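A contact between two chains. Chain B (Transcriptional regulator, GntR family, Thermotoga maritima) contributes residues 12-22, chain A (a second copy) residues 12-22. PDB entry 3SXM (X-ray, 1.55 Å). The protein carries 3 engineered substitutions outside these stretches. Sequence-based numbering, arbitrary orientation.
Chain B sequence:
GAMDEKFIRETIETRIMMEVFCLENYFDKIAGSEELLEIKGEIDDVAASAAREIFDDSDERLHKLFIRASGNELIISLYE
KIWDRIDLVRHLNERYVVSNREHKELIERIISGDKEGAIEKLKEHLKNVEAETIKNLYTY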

# COMPACT_ATOMS: atom_id res chain seq x y z
N ILE B 12 -9.09 5.67 5.49
CA ILE B 12 -9.08 4.33 6.03
C ILE B 12 -8.56 3.36 4.97
O ILE B 12 -7.78 2.47 5.27
CB ILE B 12 -10.46 3.95 6.50
CG1 ILE B 12 -10.91 4.81 7.69
CG2 ILE B 12 -10.54 2.44 6.76
CD1 ILE B 12 -10.18 4.53 8.98
N GLU B 13 -8.97 3.52 3.71
CA GLU B 13 -8.48 2.61 2.65
C GLU B 13 -6.97 2.69 2.54
O GLU B 13 -6.29 1.67 2.31
CB GLU B 13 -9.12 2.92 1.32
CG GLU B 13 -8.69 1.97 0.22
CD GLU B 13 -9.39 2.17 -1.12
OE1 GLU B 13 -9.67 3.30 -1.53
OE2 GLU B 13 -9.71 1.13 -1.76
N THR B 14 -6.45 3.90 2.60
CA THR B 14 -5.00 4.11 2.52
C THR B 14 -4.31 3.43 3.68
O THR B 14 -3.26 2.79 3.51
CB THR B 14 -4.65 5.62 2.42
OG1 THR B 14 -5.32 6.19 1.30
CG2 THR B 14 -3.14 5.86 2.31
N ARG B 15 -4.88 3.53 4.89
CA ARG B 15 -4.35 2.81 6.02
C ARG B 15 -4.36 1.31 5.83
O ARG B 15 -3.38 0.64 6.18
CB ARG B 15 -5.11 3.17 7.29
CG ARG B 15 -4.92 4.60 7.75
CD ARG B 15 -5.60 4.87 9.10
NE ARG B 15 -4.97 4.15 10.15
CZ ARG B 15 -5.42 4.06 11.41
NH1 ARG B 15 -6.46 4.81 11.82
NH2 ARG B 15 -4.80 3.27 12.27
N ILE B 16 -5.43 0.76 5.28
CA ILE B 16 -5.52 -0.69 5.05
C ILE B 16 -4.39 -1.06 4.08
O ILE B 16 -3.64 -1.98 4.33
CB ILE B 16 -6.89 -1.10 4.52
CG1 ILE B 16 -7.99 -0.92 5.62
CG2 ILE B 16 -6.86 -2.53 4.01
CD1 ILE B 16 -9.39 -0.99 5.10
N MET B 17 -4.28 -0.32 2.98
CA MET B 17 -3.22 -0.60 1.98
C MET B 17 -1.84 -0.69 2.64
O MET B 17 -1.06 -1.64 2.38
CB MET B 17 -3.26 0.47 0.89
CG MET B 17 -2.11 0.35 -0.12
SD MET B 17 -2.09 1.68 -1.31
CE MET B 17 -1.61 3.07 -0.27
N MET B 18 -1.49 0.31 3.45
CA MET B 18 -0.12 0.40 3.94
C MET B 18 0.06 -0.52 5.14
O MET B 18 1.04 -1.23 5.26
CB MET B 18 0.19 1.84 4.32
CG MET B 18 0.14 2.80 3.17
SD MET B 18 0.57 4.52 3.58
CE MET B 18 2.24 4.34 3.82
N GLU B 19 -0.85 -0.49 6.11
CA GLU B 19 -0.65 -1.23 7.35
C GLU B 19 -0.74 -2.73 7.15
O GLU B 19 0.04 -3.49 7.75
CB GLU B 19 -1.65 -0.74 8.41
CG GLU B 19 -1.49 0.69 8.83
CD GLU B 19 -2.43 1.07 9.95
OE1 GLU B 19 -2.80 0.14 10.68
OE2 GLU B 19 -2.73 2.27 10.13
N VAL B 20 -1.67 -3.18 6.32
CA VAL B 20 -1.83 -4.62 6.08
C VAL B 20 -0.62 -5.11 5.29
O VAL B 20 -0.10 -6.16 5.59
CB VAL B 20 -3.14 -4.94 5.37
CG1 VAL B 20 -3.13 -6.40 4.80
CG2 VAL B 20 -4.33 -4.70 6.27
N PHE B 21 -0.13 -4.33 4.32
CA PHE B 21 1.06 -4.74 3.59
C PHE B 21 2.19 -4.97 4.55
O PHE B 21 2.93 -5.93 4.42
CB PHE B 21 1.47 -3.68 2.55
CG PHE B 21 2.70 -4.03 1.76
CD1 PHE B 21 2.60 -4.77 0.58
CD2 PHE B 21 3.98 -3.63 2.15
CE1 PHE B 21 3.69 -5.08 -0.16
CE2 PHE B 21 5.07 -4.01 1.41
CZ PHE B 21 4.93 -4.73 0.25
N CYS B 22 2.38 -4.03 5.48
CA CYS B 22 3.51 -4.14 6.39
C CYS B 22 3.35 -5.29 7.39
O CYS B 22 4.29 -6.05 7.67
CB CYS B 22 3.81 -2.83 7.08
SG CYS B 22 4.43 -1.54 5.98
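Chain A 12-22: IETRIMMEVFC

Two copies of one helix that pack about a twofold-like relation repeat each contact between unlike residues, while a residue near the axis can meet its own counterpart, and the contact between chains B and A of this GntR-family regulator illustrates the principle. Both stretches are helical throughout and continue beyond their ends; that of chain A includes a wider pi-type turn at 16-20. The axes approach to 9.6 Å, and their N-to-C directions make an angle of 127°, so chain A runs obliquely against the direction of chain B. In this register Met17(B) lies beside Phe21(A), CA to CA 6.3 Å, and Phe21(B) beside Met17(A), CA to CA 6.4 Å.

Along chain B the contact opens at Glu13(B). Its CA-to-CB bond points sideways, but the extended side chain carries OE2 to 3.7 Å from CE2 of Phe21(A), at the ring edge, where the aromatic hydrogens are slightly positive. Three residues on, Ile16(B) places CG2 4.2 Å from CE1 of the same ring. The CA-to-CB bond of Met17(B) points toward chain A, and this residue has 107 Å² covered, the most in the contact. Its CB stands over the ring face of Phe21(A), 3.7 Å from the centroid, and its CG comes within 3.6 Å of Phe21(A) CG. The same CG is 4.2 Å from CG of Met17(A), where Met17 of one copy meets Met17 of the other, while SD of Met17(B) lies 3.8 Å from CA of Met18(A). Met18(B) returns that last contact, its CA 3.8 Å from SD of Met17(A), although its CA-to-CB bond points away overall.

Phe21(B), with chi1 near 180°, completes the exchange: Met17(A) CG lies 3.7 Å from its CG, over one face, and Glu13(A) OE2 lies 3.7 Å from its CE2, at the edge. No hydrogen bond crosses between the stretches. Close apolar packing dominates the 540 Å² buried.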

# COMPACT_ATOMS: atom_id res chain seq x y z
N ILE A 12 10.77 0.06 -5.34
CA ILE A 12 10.06 -1.06 -5.91
C ILE A 12 9.06 -1.64 -4.90
O ILE A 12 7.93 -1.94 -5.25
CB ILE A 12 11.03 -2.11 -6.39
CG1 ILE A 12 11.89 -1.57 -7.56
CG2 ILE A 12 10.27 -3.38 -6.77
CD1 ILE A 12 11.14 -1.29 -8.83
N GLU A 13 9.46 -1.78 -3.63
CA GLU A 13 8.56 -2.35 -2.61
C GLU A 13 7.35 -1.42 -2.46
O GLU A 13 6.23 -1.92 -2.31
CB GLU A 13 9.26 -2.52 -1.29
CG GLU A 13 8.33 -3.05 -0.20
CD GLU A 13 9.03 -3.38 1.11
OE1 GLU A 13 9.90 -2.60 1.57
OE2 GLU A 13 8.75 -4.47 1.67
N THR A 14 7.58 -0.10 -2.46
CA THR A 14 6.46 0.85 -2.38
C THR A 14 5.54 0.71 -3.57
O THR A 14 4.29 0.74 -3.42
CB THR A 14 6.98 2.30 -2.21
OG1 THR A 14 7.78 2.35 -1.04
CG2 THR A 14 5.85 3.28 -2.11
N ARG A 15 6.06 0.51 -4.76
CA ARG A 15 5.24 0.27 -5.93
C ARG A 15 4.44 -1.00 -5.81
O ARG A 15 3.25 -1.02 -6.20
CB ARG A 15 6.11 0.22 -7.20
CG ARG A 15 6.72 1.53 -7.58
CD ARG A 15 7.49 1.45 -8.92
NE ARG A 15 6.59 1.24 -10.01
CZ ARG A 15 6.94 0.97 -11.27
NH1 ARG A 15 8.22 1.06 -11.63
NH2 ARG A 15 6.00 0.71 -12.15
N ILE A 16 5.04 -2.08 -5.30
CA ILE A 16 4.33 -3.38 -5.14
C ILE A 16 3.15 -3.11 -4.20
O ILE A 16 1.99 -3.46 -4.50
CB ILE A 16 5.23 -4.47 -4.64
CG1 ILE A 16 6.27 -4.88 -5.73
CG2 ILE A 16 4.42 -5.68 -4.23
CD1 ILE A 16 7.34 -5.77 -5.24
N MET A 17 3.44 -2.49 -3.04
CA MET A 17 2.38 -2.15 -2.06
C MET A 17 1.19 -1.46 -2.73
O MET A 17 0.03 -1.88 -2.51
CB MET A 17 2.97 -1.32 -0.91
CG MET A 17 1.93 -0.84 0.11
SD MET A 17 2.65 0.19 1.37
CE MET A 17 3.02 1.65 0.42
N MET A 18 1.44 -0.36 -3.43
CA MET A 18 0.36 0.48 -3.94
C MET A 18 -0.28 -0.15 -5.18
O MET A 18 -1.50 -0.21 -5.30
CB MET A 18 0.87 1.88 -4.24
CG MET A 18 1.43 2.60 -3.02
SD MET A 18 2.03 4.25 -3.34
CE MET A 18 0.54 5.07 -3.53
N GLU A 19 0.53 -0.56 -6.15
CA GLU A 19 -0.02 -1.04 -7.44
C GLU A 19 -0.78 -2.34 -7.28
O GLU A 19 -1.83 -2.53 -7.88
CB GLU A 19 1.10 -1.12 -8.49
CG GLU A 19 1.78 0.17 -8.78
CD GLU A 19 2.76 0.03 -9.92
OE1 GLU A 19 2.55 -0.91 -10.71
OE2 GLU A 19 3.69 0.85 -10.06
N VAL A 20 -0.25 -3.28 -6.52
CA VAL A 20 -0.91 -4.57 -6.32
C VAL A 20 -2.19 -4.34 -5.53
O VAL A 20 -3.21 -4.96 -5.84
CB VAL A 20 -0.00 -5.59 -5.64
CG1 VAL A 20 -0.80 -6.83 -5.17
CG2 VAL A 20 1.17 -5.99 -6.58
N PHE A 21 -2.17 -3.49 -4.50
CA PHE A 21 -3.40 -3.20 -3.78
C PHE A 21 -4.47 -2.73 -4.76
O PHE A 21 -5.62 -3.14 -4.66
CB PHE A 21 -3.19 -2.12 -2.69
CG PHE A 21 -4.44 -1.80 -1.91
CD1 PHE A 21 -4.78 -2.55 -0.81
CD2 PHE A 21 -5.26 -0.73 -2.24
CE1 PHE A 21 -5.88 -2.24 -0.03
CE2 PHE A 21 -6.40 -0.48 -1.52
CZ PHE A 21 -6.70 -1.22 -0.43
N CYS A 22 -4.14 -1.78 -5.62
CA CYS A 22 -5.15 -1.22 -6.53
C CYS A 22 -5.60 -2.24 -7.59
O CYS A 22 -6.80 -2.37 -7.87
CB CYS A 22 -4.66 0.07 -7.16
SG CYS A 22 -4.48 1.41 -5.98